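Local coordinates for Card1 endonuclease domain-containing protein (Vibrio cholerae, PDB 1XMX) that is of unknown function but probably binds nucleic acid, carrying a Card1-like endonuclease domain of the PD-(D/E)XK clan, at residues Leu148-Asn158 with Ser276-Gln284; Val258-Met269 with Leu371-Lys380. All blocks are in the same frame, centred on the assembly; numbering follows the deposited sequence.

Both contacts involve the Card1-like endonuclease region, with about 22 Å between their centres. Along the chain their segments alternate: 148-158 comes first, then helix segment 258-269, then strand segment 276-284, and finally helix 371-380. Contact 1 adds the short strand 154-156 to the mixed sheet as the antiparallel neighbour of strand 279-285. Contact 2 pairs two helices over other strands of that same sheet, among them 288-300, 303-310 and 361-363. The two meet where His259 packs against Ser276 and Leu277. The sheet thus ties the chain leaving helix 144-150 to the nuclease-like fold, and contact 2 packs helix 371-380, the last in the chain, against helix 243-266 on that sheet.

Contact 1: residues Leu148-Asn158 with Ser276-Gln284; sequences LTIFGARGEFN and SLNVQVYRQ
The guanidinium of Arg154 lies flat on one face of the Tyr282 ring, an offset stack with the planes only 8° apart, and NH2 comes 3.6 Å from Tyr282 CG. The two residues face each other across an antiparallel strand pair, 154-156 with 279-284. Glu156 approaches the same ring obliquely, its carboxylate plane turned 49° from it and CD 3.3 Å from Tyr282 CE1. A salt bridge from Arg154 NH1 to Glu156 OE2 (2.9 Å) joins two residues on the same face of the strand, with Gly155 between them. The Phe157 ring receives Ser276 OG at its edge, in plane, while Val279 CG1 packs obliquely against CE2.

Arg154 with Tyr282 and Glu156 with Gln280 are hydrogen-bonded pairs, each closed by two backbone bonds; between them Gly155 and Val281 form a non-hydrogen-bonded pair. Gly155 CA makes a CA-H...O contact of 3.0 Å with Gln280 O. A Schellman motif, with Gly152 as its C-prime residue, ends helix 144-150 ahead of the strand. On the Val281 face, Val281 CG1 is met by Ala153 CB at 3.8 Å, and Leu332 of helix 321-333 touches both residues. Waters bridge the two ends: one accepts from Gln284 N and donates to Gly152 O, and the other accepts from Asn158 N at 2.9 Å and donates to Leu277 O.

Contact 2: residues Val258-Met269 with Leu371-Lys380; sequences VHSTVKQIQDDM and LKTHLTQWFK
Ile265 reaches across from helix 258-266 into a hole formed by Lys372, Leu375, Thr376 and Phe379 of helix 371-380. From CB, the CG2 branch leads to the Phe379 ring, 4.2 Å from CD2 and oblique to it. The other branch starts with CG1, anti to the carbonyl carbon (chi1 -67°), which places it 3.6 Å from Thr376 OG1. At the tip, CD1 meets Leu375 CB at 3.6 Å and Lys372 O at 3.5 Å. That carbonyl is already gripped twice within its own helix, by Thr376 N and Thr376 OG1, from opposite faces of its plane.

This is knobs-into-holes packing, the helices crossing at -62° with axes 9.9 Å apart, and it is reciprocated: Leu375 sits among Val258, Thr261, Val262 and Ile265. Both helices rest on the sheet of the endonuclease-like fold, where Val258 and Leu375 share Ile307 of strand 303-310. Val262 CG2 meets the edge of the Phe379 ring in its plane, 3.8 Å from CZ. Farther along the chain, the bend of Met269 at chi3 (61°) turns CE back until SD and CE both lie 3.7 Å from Phe379 CB.

Contact 1: residues Leu148-Asn158 with Ser276-Gln284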
loop_
_atom_site.group_PDB
_atom_site.type_symbol
_atom_site.label_atom_id
_atom_site.label_comp_id
_atom_site.label_asym_id
_atom_site.label_seq_id
_atom_site.Cartn_x
_atom_site.Cartn_y
_atom_site.Cartn_z
ATOM N N LEU A 148 6.129 4.757 0.935
ATOM C CA LEU A 148 6.231 5.696 -0.160
ATOM C C LEU A 148 7.583 6.385 -0.183
ATOM O O LEU A 148 8.172 6.542 -1.270
ATOM C CB LEU A 148 5.084 6.704 -0.180
ATOM C CG LEU A 148 3.686 6.064 -0.286
ATOM C CD1 LEU A 148 2.589 7.080 -0.078
ATOM C CD2 LEU A 148 3.487 5.366 -1.608
ATOM N N THR A 149 8.077 6.806 0.985
ATOM C CA THR A 149 9.363 7.463 1.049
ATOM C C THR A 149 10.433 6.543 0.454
ATOM O O THR A 149 11.229 6.938 -0.405
ATOM C CB THR A 149 9.730 7.785 2.489
ATOM O OG1 THR A 149 8.741 8.665 2.993
ATOM C CG2 THR A 149 11.134 8.431 2.589
ATOM N N ILE A 150 10.450 5.314 0.914
ATOM C CA ILE A 150 11.444 4.372 0.430
ATOM C C ILE A 150 11.477 4.333 -1.085
ATOM O O ILE A 150 12.570 4.261 -1.663
ATOM C CB ILE A 150 11.238 2.962 0.989
ATOM C CG1 ILE A 150 11.584 2.965 2.487
ATOM C CG2 ILE A 150 12.102 1.938 0.185
ATOM C CD1 ILE A 150 11.288 1.637 3.197
ATOM N N PHE A 151 10.298 4.365 -1.721
ATOM C CA PHE A 151 10.234 4.252 -3.177
ATOM C C PHE A 151 10.190 5.563 -3.966
ATOM O O PHE A 151 9.860 5.578 -5.155
ATOM C CB PHE A 151 9.119 3.305 -3.595
ATOM C CG PHE A 151 9.454 1.858 -3.334
ATOM C CD1 PHE A 151 10.196 1.130 -4.247
ATOM C CD2 PHE A 151 9.026 1.224 -2.184
ATOM C CE1 PHE A 151 10.515 -0.173 -4.009
ATOM C CE2 PHE A 151 9.337 -0.085 -1.960
ATOM C CZ PHE A 151 10.076 -0.789 -2.870
ATOM N N GLY A 152 10.524 6.657 -3.299
ATOM C CA GLY A 152 10.782 7.917 -3.996
ATOM C C GLY A 152 9.589 8.814 -4.218
ATOM O O GLY A 152 9.645 9.729 -5.062
ATOM N N ALA A 153 8.547 8.580 -3.429
ATOM C CA ALA A 153 7.262 9.222 -3.565
ATOM C C ALA A 153 6.950 9.815 -2.202
ATOM O O ALA A 153 7.678 9.592 -1.231
ATOM C CB ALA A 153 6.191 8.197 -3.960
ATOM N N ARG A 154 5.919 10.617 -2.121
ATOM C CA ARG A 154 5.514 11.113 -0.819
ATOM C C ARG A 154 3.999 11.186 -0.794
ATOM O O ARG A 154 3.383 11.627 -1.773
ATOM C CB ARG A 154 6.103 12.486 -0.590
ATOM C CG ARG A 154 5.169 13.407 0.116
ATOM C CD ARG A 154 5.776 14.760 0.159
ATOM N NE ARG A 154 5.536 15.524 -1.052
ATOM C CZ ARG A 154 4.541 16.392 -1.148
ATOM N NH1 ARG A 154 3.727 16.558 -0.105
ATOM N NH2 ARG A 154 4.354 17.080 -2.273
ATOM N N GLY A 155 3.397 10.749 0.307
ATOM C CA GLY A 155 1.932 10.737 0.399
ATOM C C GLY A 155 1.457 11.844 1.303
ATOM O O GLY A 155 2.166 12.224 2.226
ATOM N N GLU A 156 0.267 12.376 1.022
ATOM C CA GLU A 156 -0.436 13.250 1.942
ATOM C C GLU A 156 -1.682 12.500 2.434
ATOM O O GLU A 156 -2.409 11.921 1.622
ATOM C CB GLU A 156 -0.790 14.580 1.245
ATOM C CG GLU A 156 0.426 15.460 0.916
ATOM C CD GLU A 156 0.067 16.747 0.163
ATOM O OE1 GLU A 156 -1.129 16.970 -0.154
ATOM O OE2 GLU A 156 0.989 17.557 -0.122
ATOM N N PHE A 157 -1.904 12.479 3.751
ATOM C CA PHE A 157 -2.917 11.593 4.364
ATOM C C PHE A 157 -4.062 12.370 5.041
ATOM O O PHE A 157 -3.804 13.339 5.745
ATOM C CB PHE A 157 -2.256 10.617 5.368
ATOM C CG PHE A 157 -1.195 9.706 4.750
ATOM C CD1 PHE A 157 0.139 10.127 4.629
ATOM C CD2 PHE A 157 -1.522 8.432 4.319
ATOM C CE1 PHE A 157 1.111 9.295 4.092
ATOM C CE2 PHE A 157 -0.543 7.579 3.794
ATOM C CZ PHE A 157 0.767 8.030 3.658
ATOM N N ASN A 158 -5.310 11.925 4.821
ATOM C CA ASN A 158 -6.559 12.554 5.351
ATOM C C ASN A 158 -6.389 13.925 5.990
ATOM O O ASN A 158 -7.319 14.741 5.977
ATOM C CB ASN A 158 -7.344 11.626 6.300
ATOM C CG ASN A 158 -8.583 10.965 5.621
ATOM O OD1 ASN A 158 -8.798 11.103 4.401
ATOM N ND2 ASN A 158 -9.412 10.259 6.424
ATOM N N SER A 276 -5.250 3.409 4.975
ATOM C CA SER A 276 -5.566 4.798 4.727
ATOM C C SER A 276 -6.586 4.941 3.621
ATOM O O SER A 276 -6.695 4.064 2.790
ATOM C CB SER A 276 -4.297 5.541 4.349
ATOM O OG SER A 276 -4.368 6.840 4.905
ATOM N N LEU A 277 -7.282 6.076 3.598
ATOM C CA LEU A 277 -8.320 6.410 2.640
ATOM C C LEU A 277 -7.860 7.563 1.780
ATOM O O LEU A 277 -7.464 8.589 2.282
ATOM C CB LEU A 277 -9.631 6.796 3.386
ATOM C CG LEU A 277 -10.914 7.074 2.586
ATOM C CD1 LEU A 277 -11.270 5.894 1.600
ATOM C CD2 LEU A 277 -12.123 7.370 3.516
ATOM N N ASN A 278 -7.872 7.370 0.476
ATOM C CA ASN A 278 -7.583 8.427 -0.491
ATOM C C ASN A 278 -6.231 9.115 -0.283
ATOM O O ASN A 278 -6.159 10.345 -0.185
ATOM C CB ASN A 278 -8.724 9.453 -0.546
ATOM C CG ASN A 278 -9.930 8.930 -1.322
ATOM O OD1 ASN A 278 -9.781 8.452 -2.452
ATOM N ND2 ASN A 278 -11.129 9.023 -0.731
ATOM N N VAL A 279 -5.172 8.314 -0.225
ATOM C CA VAL A 279 -3.840 8.839 -0.080
ATOM C C VAL A 279 -3.479 9.612 -1.357
ATOM O O VAL A 279 -3.610 9.073 -2.464
ATOM C CB VAL A 279 -2.848 7.681 0.140
ATOM C CG1 VAL A 279 -1.484 8.239 0.493
ATOM C CG2 VAL A 279 -3.354 6.756 1.261
ATOM N N GLN A 280 -3.094 10.883 -1.215
ATOM C CA GLN A 280 -2.477 11.634 -2.328
ATOM C C GLN A 280 -0.969 11.335 -2.418
ATOM O O GLN A 280 -0.280 11.463 -1.444
ATOM C CB GLN A 280 -2.699 13.135 -2.155
ATOM C CG GLN A 280 -4.142 13.503 -1.811
ATOM C CD GLN A 280 -5.094 13.113 -2.936
ATOM O OE1 GLN A 280 -6.097 12.404 -2.736
ATOM N NE2 GLN A 280 -4.771 13.552 -4.132
ATOM N N VAL A 281 -0.469 10.972 -3.605
ATOM C CA VAL A 281 0.910 10.504 -3.777
ATOM C C VAL A 281 1.567 11.409 -4.817
ATOM O O VAL A 281 1.018 11.607 -5.917
ATOM C CB VAL A 281 0.991 9.056 -4.348
ATOM C CG1 VAL A 281 2.474 8.550 -4.426
ATOM C CG2 VAL A 281 0.107 8.108 -3.597
ATOM N N TYR A 282 2.716 11.962 -4.449
ATOM C CA TYR A 282 3.492 12.861 -5.277
ATOM C C TYR A 282 4.883 12.273 -5.586
ATOM O O TYR A 282 5.515 11.690 -4.694
ATOM C CB TYR A 282 3.637 14.220 -4.557
ATOM C CG TYR A 282 2.314 14.902 -4.254
ATOM C CD1 TYR A 282 1.642 14.673 -3.052
ATOM C CD2 TYR A 282 1.741 15.772 -5.172
ATOM C CE1 TYR A 282 0.421 15.303 -2.772
ATOM C CE2 TYR A 282 0.506 16.405 -4.922
ATOM C CZ TYR A 282 -0.149 16.163 -3.713
ATOM O OH TYR A 282 -1.363 16.788 -3.459
ATOM N N ARG A 283 5.336 12.413 -6.846
ATOM C CA ARG A 283 6.710 12.075 -7.230
ATOM C C ARG A 283 7.299 13.215 -8.054
ATOM O O ARG A 283 6.684 13.644 -9.027
ATOM C CB ARG A 283 6.766 10.760 -8.014
ATOM C CG ARG A 283 6.430 9.533 -7.164
ATOM C CD ARG A 283 6.266 8.245 -7.969
ATOM N NE ARG A 283 5.110 8.293 -8.850
ATOM C CZ ARG A 283 4.669 7.313 -9.646
ATOM N NH1 ARG A 283 5.270 6.138 -9.720
ATOM N NH2 ARG A 283 3.597 7.527 -10.405
ATOM N N GLN A 284 8.445 13.742 -7.642
ATOM C CA GLN A 284 9.100 14.811 -8.374
ATOM C C GLN A 284 9.998 14.234 -9.453
ATOM O O GLN A 284 10.763 13.295 -9.183
ATOM C CB GLN A 284 9.975 15.674 -7.457
ATOM C CG GLN A 284 9.275 16.822 -6.768
ATOM C CD GLN A 284 8.551 17.779 -7.724
ATOM O OE1 GLN A 284 7.326 17.854 -7.692
ATOM N NE2 GLN A 284 9.308 18.538 -8.558
HETATM O O HOH W 1 9.662 12.152 -5.724
HETATM O O HOH W 2 -5.391 9.417 3.370
#

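Contact 2: residues Val258-Met269 with Leu371-Lys380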
loop_
_atom_site.group_PDB
_atom_site.type_symbol
_atom_site.label_atom_id
_atom_site.label_comp_id
_atom_site.label_asym_id
_atom_site.label_seq_id
_atom_site.Cartn_x
_atom_site.Cartn_y
_atom_site.Cartn_z
ATOM N N VAL A 258 -15.034 0.142 1.632
ATOM C CA VAL A 258 -13.868 -0.710 1.608
ATOM C C VAL A 258 -12.903 -0.325 2.740
ATOM O O VAL A 258 -12.376 -1.188 3.431
ATOM C CB VAL A 258 -13.109 -0.661 0.286
ATOM C CG1 VAL A 258 -11.750 -1.448 0.445
ATOM C CG2 VAL A 258 -14.008 -1.207 -0.870
ATOM N N HIS A 259 -12.670 0.955 2.940
ATOM C CA HIS A 259 -11.826 1.360 4.037
ATOM C C HIS A 259 -12.382 0.898 5.396
ATOM O O HIS A 259 -11.651 0.400 6.248
ATOM C CB HIS A 259 -11.631 2.857 3.993
ATOM C CG HIS A 259 -10.807 3.396 5.113
ATOM N ND1 HIS A 259 -9.442 3.167 5.217
ATOM C CD2 HIS A 259 -11.151 4.165 6.174
ATOM C CE1 HIS A 259 -8.981 3.796 6.284
ATOM N NE2 HIS A 259 -9.996 4.406 6.880
ATOM N N SER A 260 -13.673 1.094 5.586
ATOM C CA SER A 260 -14.340 0.700 6.813
ATOM C C SER A 260 -14.285 -0.819 7.052
ATOM O O SER A 260 -14.226 -1.252 8.183
ATOM C CB SER A 260 -15.783 1.171 6.761
ATOM O OG SER A 260 -15.842 2.575 6.993
ATOM N N THR A 261 -14.401 -1.603 5.987
ATOM C CA THR A 261 -14.285 -3.059 6.037
ATOM C C THR A 261 -12.855 -3.559 6.359
ATOM O O THR A 261 -12.681 -4.491 7.141
ATOM C CB THR A 261 -14.767 -3.639 4.689
ATOM O OG1 THR A 261 -16.104 -3.185 4.502
ATOM C CG2 THR A 261 -14.718 -5.156 4.645
ATOM N N VAL A 262 -11.849 -2.923 5.770
ATOM C CA VAL A 262 -10.488 -3.215 6.076
ATOM C C VAL A 262 -10.238 -2.986 7.552
ATOM O O VAL A 262 -9.546 -3.790 8.208
ATOM C CB VAL A 262 -9.487 -2.361 5.233
ATOM C CG1 VAL A 262 -8.027 -2.574 5.777
ATOM C CG2 VAL A 262 -9.542 -2.739 3.754
ATOM N N LYS A 263 -10.773 -1.890 8.075
ATOM C CA LYS A 263 -10.628 -1.550 9.500
ATOM C C LYS A 263 -11.263 -2.618 10.422
ATOM O O LYS A 263 -10.678 -2.974 11.445
ATOM C CB LYS A 263 -11.204 -0.166 9.788
ATOM C CG LYS A 263 -11.205 0.170 11.248
ATOM C CD LYS A 263 -11.954 1.459 11.521
ATOM C CE LYS A 263 -11.934 1.794 13.019
ATOM N NZ LYS A 263 -12.634 3.091 13.242
ATOM N N GLN A 264 -12.443 -3.124 10.041
ATOM C CA GLN A 264 -13.030 -4.318 10.673
ATOM C C GLN A 264 -12.204 -5.591 10.631
ATOM O O GLN A 264 -12.098 -6.303 11.641
ATOM C CB GLN A 264 -14.390 -4.652 10.041
ATOM C CG GLN A 264 -15.425 -3.808 10.577
ATOM C CD GLN A 264 -16.808 -4.274 10.198
ATOM O OE1 GLN A 264 -17.063 -5.486 9.987
ATOM N NE2 GLN A 264 -17.728 -3.320 10.129
ATOM N N ILE A 265 -11.656 -5.912 9.460
ATOM C CA ILE A 265 -10.819 -7.123 9.302
ATOM C C ILE A 265 -9.588 -6.983 10.148
ATOM O O ILE A 265 -9.136 -7.929 10.753
ATOM C CB ILE A 265 -10.429 -7.323 7.829
ATOM C CG1 ILE A 265 -11.682 -7.648 7.016
ATOM C CG2 ILE A 265 -9.390 -8.429 7.686
ATOM C CD1 ILE A 265 -11.544 -7.440 5.510
ATOM N N GLN A 266 -9.070 -5.773 10.251
ATOM C CA GLN A 266 -7.811 -5.531 10.971
ATOM C C GLN A 266 -7.955 -5.780 12.488
ATOM O O GLN A 266 -7.000 -6.132 13.168
ATOM C CB GLN A 266 -7.344 -4.107 10.676
ATOM C CG GLN A 266 -6.071 -3.645 11.355
ATOM C CD GLN A 266 -5.830 -2.167 11.141
ATOM O OE1 GLN A 266 -6.778 -1.374 11.207
ATOM N NE2 GLN A 266 -4.574 -1.779 10.883
ATOM N N ASP A 267 -9.156 -5.604 13.015
ATOM C CA ASP A 267 -9.431 -5.952 14.418
ATOM C C ASP A 267 -9.040 -7.408 14.706
ATOM O O ASP A 267 -8.657 -7.720 15.803
ATOM C CB ASP A 267 -10.921 -5.751 14.747
ATOM C CG ASP A 267 -11.345 -4.272 14.722
ATOM O OD1 ASP A 267 -10.481 -3.395 14.931
ATOM O OD2 ASP A 267 -12.543 -3.978 14.510
ATOM N N ASP A 268 -9.132 -8.310 13.733
ATOM C CA ASP A 268 -8.761 -9.688 13.998
ATOM C C ASP A 268 -7.555 -10.212 13.230
ATOM O O ASP A 268 -7.247 -11.395 13.376
ATOM C CB ASP A 268 -9.912 -10.620 13.696
ATOM C CG ASP A 268 -11.086 -10.405 14.615
ATOM O OD1 ASP A 268 -10.883 -10.265 15.851
ATOM O OD2 ASP A 268 -12.223 -10.343 14.088
ATOM N N MET A 269 -6.919 -9.365 12.405
ATOM C CA MET A 269 -5.811 -9.751 11.525
ATOM C C MET A 269 -4.712 -8.766 11.790
ATOM O O MET A 269 -4.619 -7.780 11.060
ATOM C CB MET A 269 -6.157 -9.543 10.016
ATOM C CG MET A 269 -6.675 -10.775 9.211
ATOM S SD MET A 269 -6.454 -10.804 7.406
ATOM C CE MET A 269 -4.765 -10.728 7.433
ATOM N N LEU A 371 -17.877 -8.784 0.470
ATOM C CA LEU A 371 -16.705 -7.920 0.353
ATOM C C LEU A 371 -15.747 -8.310 1.473
ATOM O O LEU A 371 -14.568 -8.459 1.269
ATOM C CB LEU A 371 -17.111 -6.438 0.474
ATOM C CG LEU A 371 -16.033 -5.337 0.463
ATOM C CD1 LEU A 371 -15.122 -5.367 -0.809
ATOM C CD2 LEU A 371 -16.618 -3.970 0.653
ATOM N N LYS A 372 -16.276 -8.494 2.666
ATOM C CA LYS A 372 -15.411 -8.614 3.816
ATOM C C LYS A 372 -14.620 -9.941 3.759
ATOM O O LYS A 372 -13.447 -9.967 4.067
ATOM C CB LYS A 372 -16.202 -8.445 5.116
ATOM C CG LYS A 372 -15.341 -8.708 6.364
ATOM C CD LYS A 372 -15.973 -8.039 7.551
ATOM C CE LYS A 372 -16.205 -9.019 8.680
ATOM N NZ LYS A 372 -14.923 -9.106 9.460
ATOM N N THR A 373 -15.264 -11.012 3.331
ATOM C CA THR A 373 -14.623 -12.300 3.135
ATOM C C THR A 373 -13.562 -12.311 2.017
ATOM O O THR A 373 -12.454 -12.841 2.201
ATOM C CB THR A 373 -15.684 -13.373 2.896
ATOM O OG1 THR A 373 -16.394 -13.539 4.122
ATOM C CG2 THR A 373 -15.094 -14.673 2.499
ATOM N N HIS A 374 -13.890 -11.723 0.871
ATOM C CA HIS A 374 -12.935 -11.665 -0.242
ATOM C C HIS A 374 -11.743 -10.793 0.111
ATOM O O HIS A 374 -10.637 -11.104 -0.260
ATOM C CB HIS A 374 -13.594 -11.178 -1.517
ATOM C CG HIS A 374 -14.678 -12.070 -2.017
ATOM N ND1 HIS A 374 -14.451 -13.366 -2.416
ATOM C CD2 HIS A 374 -16.004 -11.851 -2.208
ATOM C CE1 HIS A 374 -15.585 -13.909 -2.836
ATOM N NE2 HIS A 374 -16.538 -13.010 -2.724
ATOM N N LEU A 375 -11.953 -9.721 0.852
ATOM C CA LEU A 375 -10.857 -8.905 1.299
ATOM C C LEU A 375 -9.976 -9.658 2.306
ATOM O O LEU A 375 -8.751 -9.544 2.285
ATOM C CB LEU A 375 -11.393 -7.606 1.894
ATOM C CG LEU A 375 -11.834 -6.422 0.974
ATOM C CD1 LEU A 375 -12.195 -5.209 1.760
ATOM C CD2 LEU A 375 -10.687 -6.069 0.003
ATOM N N THR A 376 -10.606 -10.410 3.202
ATOM C CA THR A 376 -9.901 -11.236 4.180
ATOM C C THR A 376 -9.056 -12.248 3.445
ATOM O O THR A 376 -7.889 -12.382 3.706
ATOM C CB THR A 376 -10.905 -11.955 5.165
ATOM O OG1 THR A 376 -11.757 -10.986 5.788
ATOM C CG2 THR A 376 -10.130 -12.681 6.312
ATOM N N GLN A 377 -9.637 -12.948 2.502
ATOM C CA GLN A 377 -8.876 -13.889 1.727
ATOM C C GLN A 377 -7.648 -13.250 1.091
ATOM O O GLN A 377 -6.555 -13.836 1.160
ATOM C CB GLN A 377 -9.762 -14.542 0.684
ATOM C CG GLN A 377 -10.881 -15.352 1.365
ATOM C CD GLN A 377 -11.923 -15.898 0.393
ATOM O OE1 GLN A 377 -12.111 -15.383 -0.722
ATOM N NE2 GLN A 377 -12.651 -16.884 0.837
ATOM N N TRP A 378 -7.800 -12.045 0.526
ATOM C CA TRP A 378 -6.717 -11.382 -0.220
ATOM C C TRP A 378 -5.621 -11.081 0.777
ATOM O O TRP A 378 -4.424 -11.361 0.501
ATOM C CB TRP A 378 -7.176 -10.071 -0.847
ATOM C CG TRP A 378 -6.190 -9.399 -1.778
ATOM C CD1 TRP A 378 -5.492 -9.976 -2.809
ATOM C CD2 TRP A 378 -5.850 -8.012 -1.776
ATOM N NE1 TRP A 378 -4.662 -9.018 -3.413
ATOM C CE2 TRP A 378 -4.900 -7.804 -2.804
ATOM C CE3 TRP A 378 -6.238 -6.920 -0.990
ATOM C CZ2 TRP A 378 -4.376 -6.551 -3.071
ATOM C CZ3 TRP A 378 -5.689 -5.694 -1.240
ATOM C CH2 TRP A 378 -4.784 -5.513 -2.298
ATOM N N PHE A 379 -6.029 -10.596 1.958
ATOM C CA PHE A 379 -5.052 -10.228 2.996
ATOM C C PHE A 379 -4.372 -11.432 3.664
ATOM O O PHE A 379 -3.230 -11.306 4.143
ATOM C CB PHE A 379 -5.688 -9.400 4.088
ATOM C CG PHE A 379 -6.140 -8.026 3.640
ATOM C CD1 PHE A 379 -5.362 -7.264 2.761
ATOM C CD2 PHE A 379 -7.351 -7.490 4.099
ATOM C CE1 PHE A 379 -5.754 -5.960 2.387
ATOM C CE2 PHE A 379 -7.745 -6.170 3.722
ATOM C CZ PHE A 379 -6.953 -5.416 2.865
ATOM N N LYS A 380 -5.092 -12.548 3.783
ATOM C CA LYS A 380 -4.511 -13.798 4.279
ATOM C C LYS A 380 -3.401 -14.261 3.338
ATOM O O LYS A 380 -2.342 -14.684 3.808
ATOM C CB LYS A 380 -5.539 -14.918 4.461
ATOM C CG LYS A 380 -6.628 -14.549 5.501
ATOM C CD LYS A 380 -7.277 -15.765 6.140
ATOM C CE LYS A 380 -8.824 -15.642 6.058
ATOM N NZ LYS A 380 -9.574 -16.590 6.922
#